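Local coordinates for Abbfa_003403 (Acinetobacter baumannii, PDB 4ZXH), which is a four-domain nonribosomal peptide synthetase whose condensation, adenylation, carrier and thioesterase domains probably activate, condense and release a peptide or amide product, at the 4'-phosphopantetheine site. Sequence-based numbering; all coordinates share one arbitrary frame.

The 4'-phosphopantetheine site. Residues 25-26, 28-29, 39, 281, 300, 335-336, 339, 346, 351-352, 359, 400-401, 1007-1008. With PNS (4'-phosphopantetheine), chain B.
Helix 1008-1022 of the carrier domain begins at Ser1008 (phi/psi -53/-50°), while helices 21-32 and 335-342 and the loop residues Asn351 and Pro352, both in polyproline-like conformation, line the condensation-domain tunnel into which the prosthetic arm runs. The holo state is shown directly by the 1.6 Å bond from Ser1008 OG to the phosphorus PNS P24. Ser1008 is the modified serine of the carrier's GGHSL motif; its OG lies anti to the carbonyl carbon and over the rim of one Tyr28 ring face. At the helix start, Ser1008 N donates to the phosphate oxygen PNS O25 at 2.7 Å, so the helix N-terminus may help to stabilise the negative charge. Across the domain boundary, Arg346 forms a side-on, two-pronged hydrogen-bonded salt bridge with the phosphate: Arg346 NE donates to PNS O23 at 3.0 Å and Arg346 NH2 to PNS O25 at 3.1 Å, both oxygens near the guanidinium plane. Val339 CG1 lies over the rim of one guanidinium face. O25 thus accepts from both domains.

Further in, the pantoate methyls pack against Gly25, Ser336 and Val339. Asn351, with CG anti to its backbone N (chi1 180°), presents a carbonyl lone pair to the first amide: PNS N36 donates to Asn351 OD1 at 3.0 Å. Phe335 brings its CD2-CE2 side to C37, with Val339 CG2 and Thr300 CG2 over the rims of opposite faces of its ring. The second amide lies between two hydroxyls: Tyr39 OH is 3.1 Å from PNS N41, consistent with a hydrogen bond, and Thr300 OG1 makes a weak one to O40. Gln400 CG sits over one Tyr39 ring face, toward the rim. Such spacing of polar partners would be consistent with presenting a loaded thioester to the condensation centre, although the arm here carries no acyl group and is only partly occupied. At the thiol end, leaving aside poorly ordered Phe359, Leu401 CD1 packs 3.7 Å from PNS S44.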
loop_
_atom_site.group_PDB
_atom_site.type_symbol
_atom_site.label_atom_id
_atom_site.label_comp_id
_atom_site.label_asym_id
_atom_site.label_seq_id
_atom_site.Cartn_x
_atom_site.Cartn_y
_atom_site.Cartn_z
ATOM N N GLY A 25 18.546 10.518 -9.385
ATOM C CA GLY A 25 17.155 10.189 -9.132
ATOM C C GLY A 25 16.453 9.564 -10.325
ATOM O O GLY A 25 15.745 8.573 -10.183
ATOM N N ILE A 26 16.620 10.151 -11.504
ATOM C CA ILE A 26 16.010 9.574 -12.694
ATOM C C ILE A 26 16.585 8.195 -12.979
ATOM O O ILE A 26 15.851 7.233 -13.238
ATOM C CB ILE A 26 16.245 10.417 -13.940
ATOM C CG1 ILE A 26 15.932 11.904 -13.695
ATOM C CG2 ILE A 26 15.494 9.805 -15.091
ATOM C CD1 ILE A 26 14.529 12.173 -13.356
ATOM N N TYR A 28 18.059 6.076 -10.995
ATOM C CA TYR A 28 17.570 5.124 -10.009
ATOM C C TYR A 28 16.161 4.614 -10.334
ATOM O O TYR A 28 15.904 3.407 -10.304
ATOM C CB TYR A 28 17.596 5.752 -8.615
ATOM C CG TYR A 28 17.174 4.815 -7.511
ATOM C CD1 TYR A 28 18.028 3.823 -7.045
ATOM C CD2 TYR A 28 15.929 4.931 -6.923
ATOM C CE1 TYR A 28 17.638 2.961 -6.022
ATOM C CE2 TYR A 28 15.535 4.078 -5.914
ATOM C CZ TYR A 28 16.386 3.094 -5.459
ATOM O OH TYR A 28 15.973 2.254 -4.436
ATOM N N ILE A 29 15.257 5.530 -10.648
ATOM C CA ILE A 29 13.881 5.150 -10.935
ATOM C C ILE A 29 13.829 4.178 -12.123
ATOM O O ILE A 29 13.083 3.196 -12.091
ATOM C CB ILE A 29 13.006 6.401 -11.187
ATOM C CG1 ILE A 29 12.941 7.227 -9.904
ATOM C CG2 ILE A 29 11.599 6.015 -11.609
ATOM C CD1 ILE A 29 12.161 8.491 -10.003
ATOM N N TYR A 39 10.061 8.824 -18.298
ATOM C CA TYR A 39 11.115 9.823 -18.510
ATOM C C TYR A 39 11.700 9.807 -19.942
ATOM O O TYR A 39 12.807 10.286 -20.179
ATOM C CB TYR A 39 12.228 9.630 -17.472
ATOM C CG TYR A 39 11.759 9.965 -16.090
ATOM C CD1 TYR A 39 11.683 11.291 -15.666
ATOM C CD2 TYR A 39 11.339 8.966 -15.213
ATOM C CE1 TYR A 39 11.220 11.611 -14.396
ATOM C CE2 TYR A 39 10.871 9.278 -13.941
ATOM C CZ TYR A 39 10.811 10.608 -13.543
ATOM O OH TYR A 39 10.365 10.931 -12.280
ATOM N N PRO A 281 10.072 21.330 -10.440
ATOM C CA PRO A 281 11.328 21.410 -11.186
ATOM C C PRO A 281 11.842 22.824 -11.413
ATOM O O PRO A 281 11.057 23.705 -11.775
ATOM C CB PRO A 281 10.957 20.783 -12.522
ATOM C CG PRO A 281 9.997 19.708 -12.128
ATOM C CD PRO A 281 9.213 20.243 -10.936
ATOM N N THR A 300 14.309 18.876 -8.826
ATOM C CA THR A 300 13.004 18.963 -8.211
ATOM C C THR A 300 13.130 19.688 -6.865
ATOM O O THR A 300 14.081 19.457 -6.125
ATOM C CB THR A 300 12.389 17.549 -8.008
ATOM O OG1 THR A 300 12.276 16.883 -9.269
ATOM C CG2 THR A 300 11.010 17.629 -7.366
ATOM N N PHE A 335 17.297 17.066 -5.030
ATOM C CA PHE A 335 16.145 16.436 -4.410
ATOM C C PHE A 335 16.538 15.139 -3.714
ATOM O O PHE A 335 16.054 14.844 -2.627
ATOM C CB PHE A 335 15.060 16.167 -5.442
ATOM C CG PHE A 335 13.790 15.638 -4.853
ATOM C CD1 PHE A 335 13.055 16.405 -3.970
ATOM C CD2 PHE A 335 13.328 14.377 -5.185
ATOM C CE1 PHE A 335 11.894 15.930 -3.417
ATOM C CE2 PHE A 335 12.167 13.893 -4.642
ATOM C CZ PHE A 335 11.446 14.669 -3.755
ATOM N N SER A 336 17.435 14.378 -4.330
ATOM C CA SER A 336 17.860 13.103 -3.759
ATOM C C SER A 336 18.560 13.329 -2.437
ATOM O O SER A 336 18.431 12.542 -1.514
ATOM C CB SER A 336 18.780 12.343 -4.726
ATOM O OG SER A 336 20.006 13.026 -4.916
ATOM N N VAL A 339 15.835 13.988 0.175
ATOM C CA VAL A 339 15.128 12.799 0.632
ATOM C C VAL A 339 16.016 12.027 1.590
ATOM O O VAL A 339 15.544 11.500 2.593
ATOM C CB VAL A 339 14.696 11.910 -0.526
ATOM C CG1 VAL A 339 14.371 10.513 -0.026
ATOM C CG2 VAL A 339 13.496 12.513 -1.209
ATOM N N ARG A 346 10.396 4.795 3.234
ATOM C CA ARG A 346 10.405 4.425 1.830
ATOM C C ARG A 346 9.216 3.511 1.532
ATOM O O ARG A 346 8.884 2.627 2.312
ATOM C CB ARG A 346 11.719 3.766 1.455
ATOM C CG ARG A 346 12.939 4.643 1.704
ATOM C CD ARG A 346 12.866 6.028 1.044
ATOM N NE ARG A 346 14.217 6.590 0.923
ATOM C CZ ARG A 346 14.919 7.080 1.944
ATOM N NH1 ARG A 346 14.392 7.098 3.162
ATOM N NH2 ARG A 346 16.142 7.558 1.755
ATOM N N ASN A 351 6.056 8.288 -5.028
ATOM C CA ASN A 351 7.298 9.031 -5.037
ATOM C C ASN A 351 7.482 9.708 -3.671
ATOM O O ASN A 351 6.541 10.287 -3.135
ATOM C CB ASN A 351 7.305 10.051 -6.170
ATOM C CG ASN A 351 8.578 10.848 -6.203
ATOM O OD1 ASN A 351 9.606 10.376 -6.695
ATOM N ND2 ASN A 351 8.530 12.058 -5.660
ATOM N N PRO A 352 8.684 9.603 -3.087
ATOM C CA PRO A 352 8.997 10.161 -1.763
ATOM C C PRO A 352 8.661 11.645 -1.634
ATOM O O PRO A 352 8.883 12.365 -2.606
ATOM C CB PRO A 352 10.507 9.952 -1.646
ATOM C CG PRO A 352 10.783 8.771 -2.502
ATOM C CD PRO A 352 9.807 8.829 -3.650
ATOM N N PHE A 359 4.890 21.902 -13.482
ATOM C CA PHE A 359 6.007 22.363 -14.311
ATOM C C PHE A 359 5.533 23.584 -15.031
ATOM O O PHE A 359 4.422 23.595 -15.559
ATOM C CB PHE A 359 6.479 21.338 -15.376
ATOM C CG PHE A 359 6.709 19.940 -14.870
ATOM C CD1 PHE A 359 6.880 19.670 -13.526
ATOM C CD2 PHE A 359 6.767 18.886 -15.767
ATOM C CE1 PHE A 359 7.085 18.369 -13.077
ATOM C CE2 PHE A 359 6.979 17.576 -15.328
ATOM C CZ PHE A 359 7.142 17.321 -13.976
ATOM N N GLN A 400 5.008 10.058 -14.115
ATOM C CA GLN A 400 6.093 10.382 -13.208
ATOM C C GLN A 400 5.569 10.489 -11.799
ATOM O O GLN A 400 6.181 9.972 -10.863
ATOM C CB GLN A 400 6.769 11.688 -13.609
ATOM C CG GLN A 400 7.604 11.558 -14.853
ATOM C CD GLN A 400 8.087 12.893 -15.333
ATOM O OE1 GLN A 400 7.801 13.920 -14.707
ATOM N NE2 GLN A 400 8.840 12.898 -16.445
ATOM N N LEU A 401 4.421 11.155 -11.666
ATOM C CA LEU A 401 3.797 11.400 -10.374
ATOM C C LEU A 401 2.348 10.954 -10.374
ATOM O O LEU A 401 1.893 10.343 -11.330
ATOM C CB LEU A 401 3.893 12.875 -10.016
ATOM C CG LEU A 401 5.307 13.442 -9.877
ATOM C CD1 LEU A 401 5.214 14.944 -9.608
ATOM C CD2 LEU A 401 6.079 12.712 -8.764
ATOM N N HIS A 1007 19.860 4.733 1.943
ATOM C CA HIS A 1007 19.119 5.515 0.962
ATOM C C HIS A 1007 19.422 5.041 -0.448
ATOM O O HIS A 1007 20.250 4.160 -0.665
ATOM C CB HIS A 1007 19.451 6.996 1.088
ATOM C CG HIS A 1007 20.916 7.278 1.025
ATOM N ND1 HIS A 1007 21.617 7.312 -0.163
ATOM C CD2 HIS A 1007 21.820 7.510 2.003
ATOM C CE1 HIS A 1007 22.888 7.569 0.087
ATOM N NE2 HIS A 1007 23.036 7.698 1.393
ATOM N N SER A 1008 18.762 5.667 -1.406
ATOM C CA SER A 1008 18.758 5.183 -2.774
ATOM C C SER A 1008 20.138 4.921 -3.417
ATOM O O SER A 1008 20.345 3.834 -3.934
ATOM C CB SER A 1008 17.919 6.145 -3.607
ATOM O OG SER A 1008 16.548 5.892 -3.295
HETATM O O23 PNS B . 14.411 6.498 -2.049
HETATM P P24 PNS B . 15.794 6.991 -2.387
HETATM O O25 PNS B . 16.697 7.417 -1.261
HETATM O O27 PNS B . 15.561 8.267 -3.346
HETATM C C28 PNS B . 14.776 8.150 -4.528
HETATM C C29 PNS B . 14.787 9.482 -5.257
HETATM C C30 PNS B . 16.260 9.794 -5.527
HETATM C C31 PNS B . 14.158 10.552 -4.364
HETATM C C32 PNS B . 13.960 9.365 -6.546
HETATM O O33 PNS B . 12.737 8.690 -6.209
HETATM C C34 PNS B . 13.707 10.732 -7.153
HETATM O O35 PNS B . 14.624 11.457 -7.538
HETATM N N36 PNS B . 12.453 11.142 -7.277
HETATM C C37 PNS B . 12.110 12.437 -7.844
HETATM C C38 PNS B . 11.234 12.186 -9.071
HETATM C C39 PNS B . 11.484 13.253 -10.092
HETATM O O40 PNS B . 12.607 13.703 -10.265
HETATM N N41 PNS B . 10.398 13.631 -10.752
HETATM C C42 PNS B . 10.291 14.622 -11.796
HETATM C C43 PNS B . 8.792 14.820 -11.877
HETATM S S44 PNS B . 8.386 16.278 -10.905
#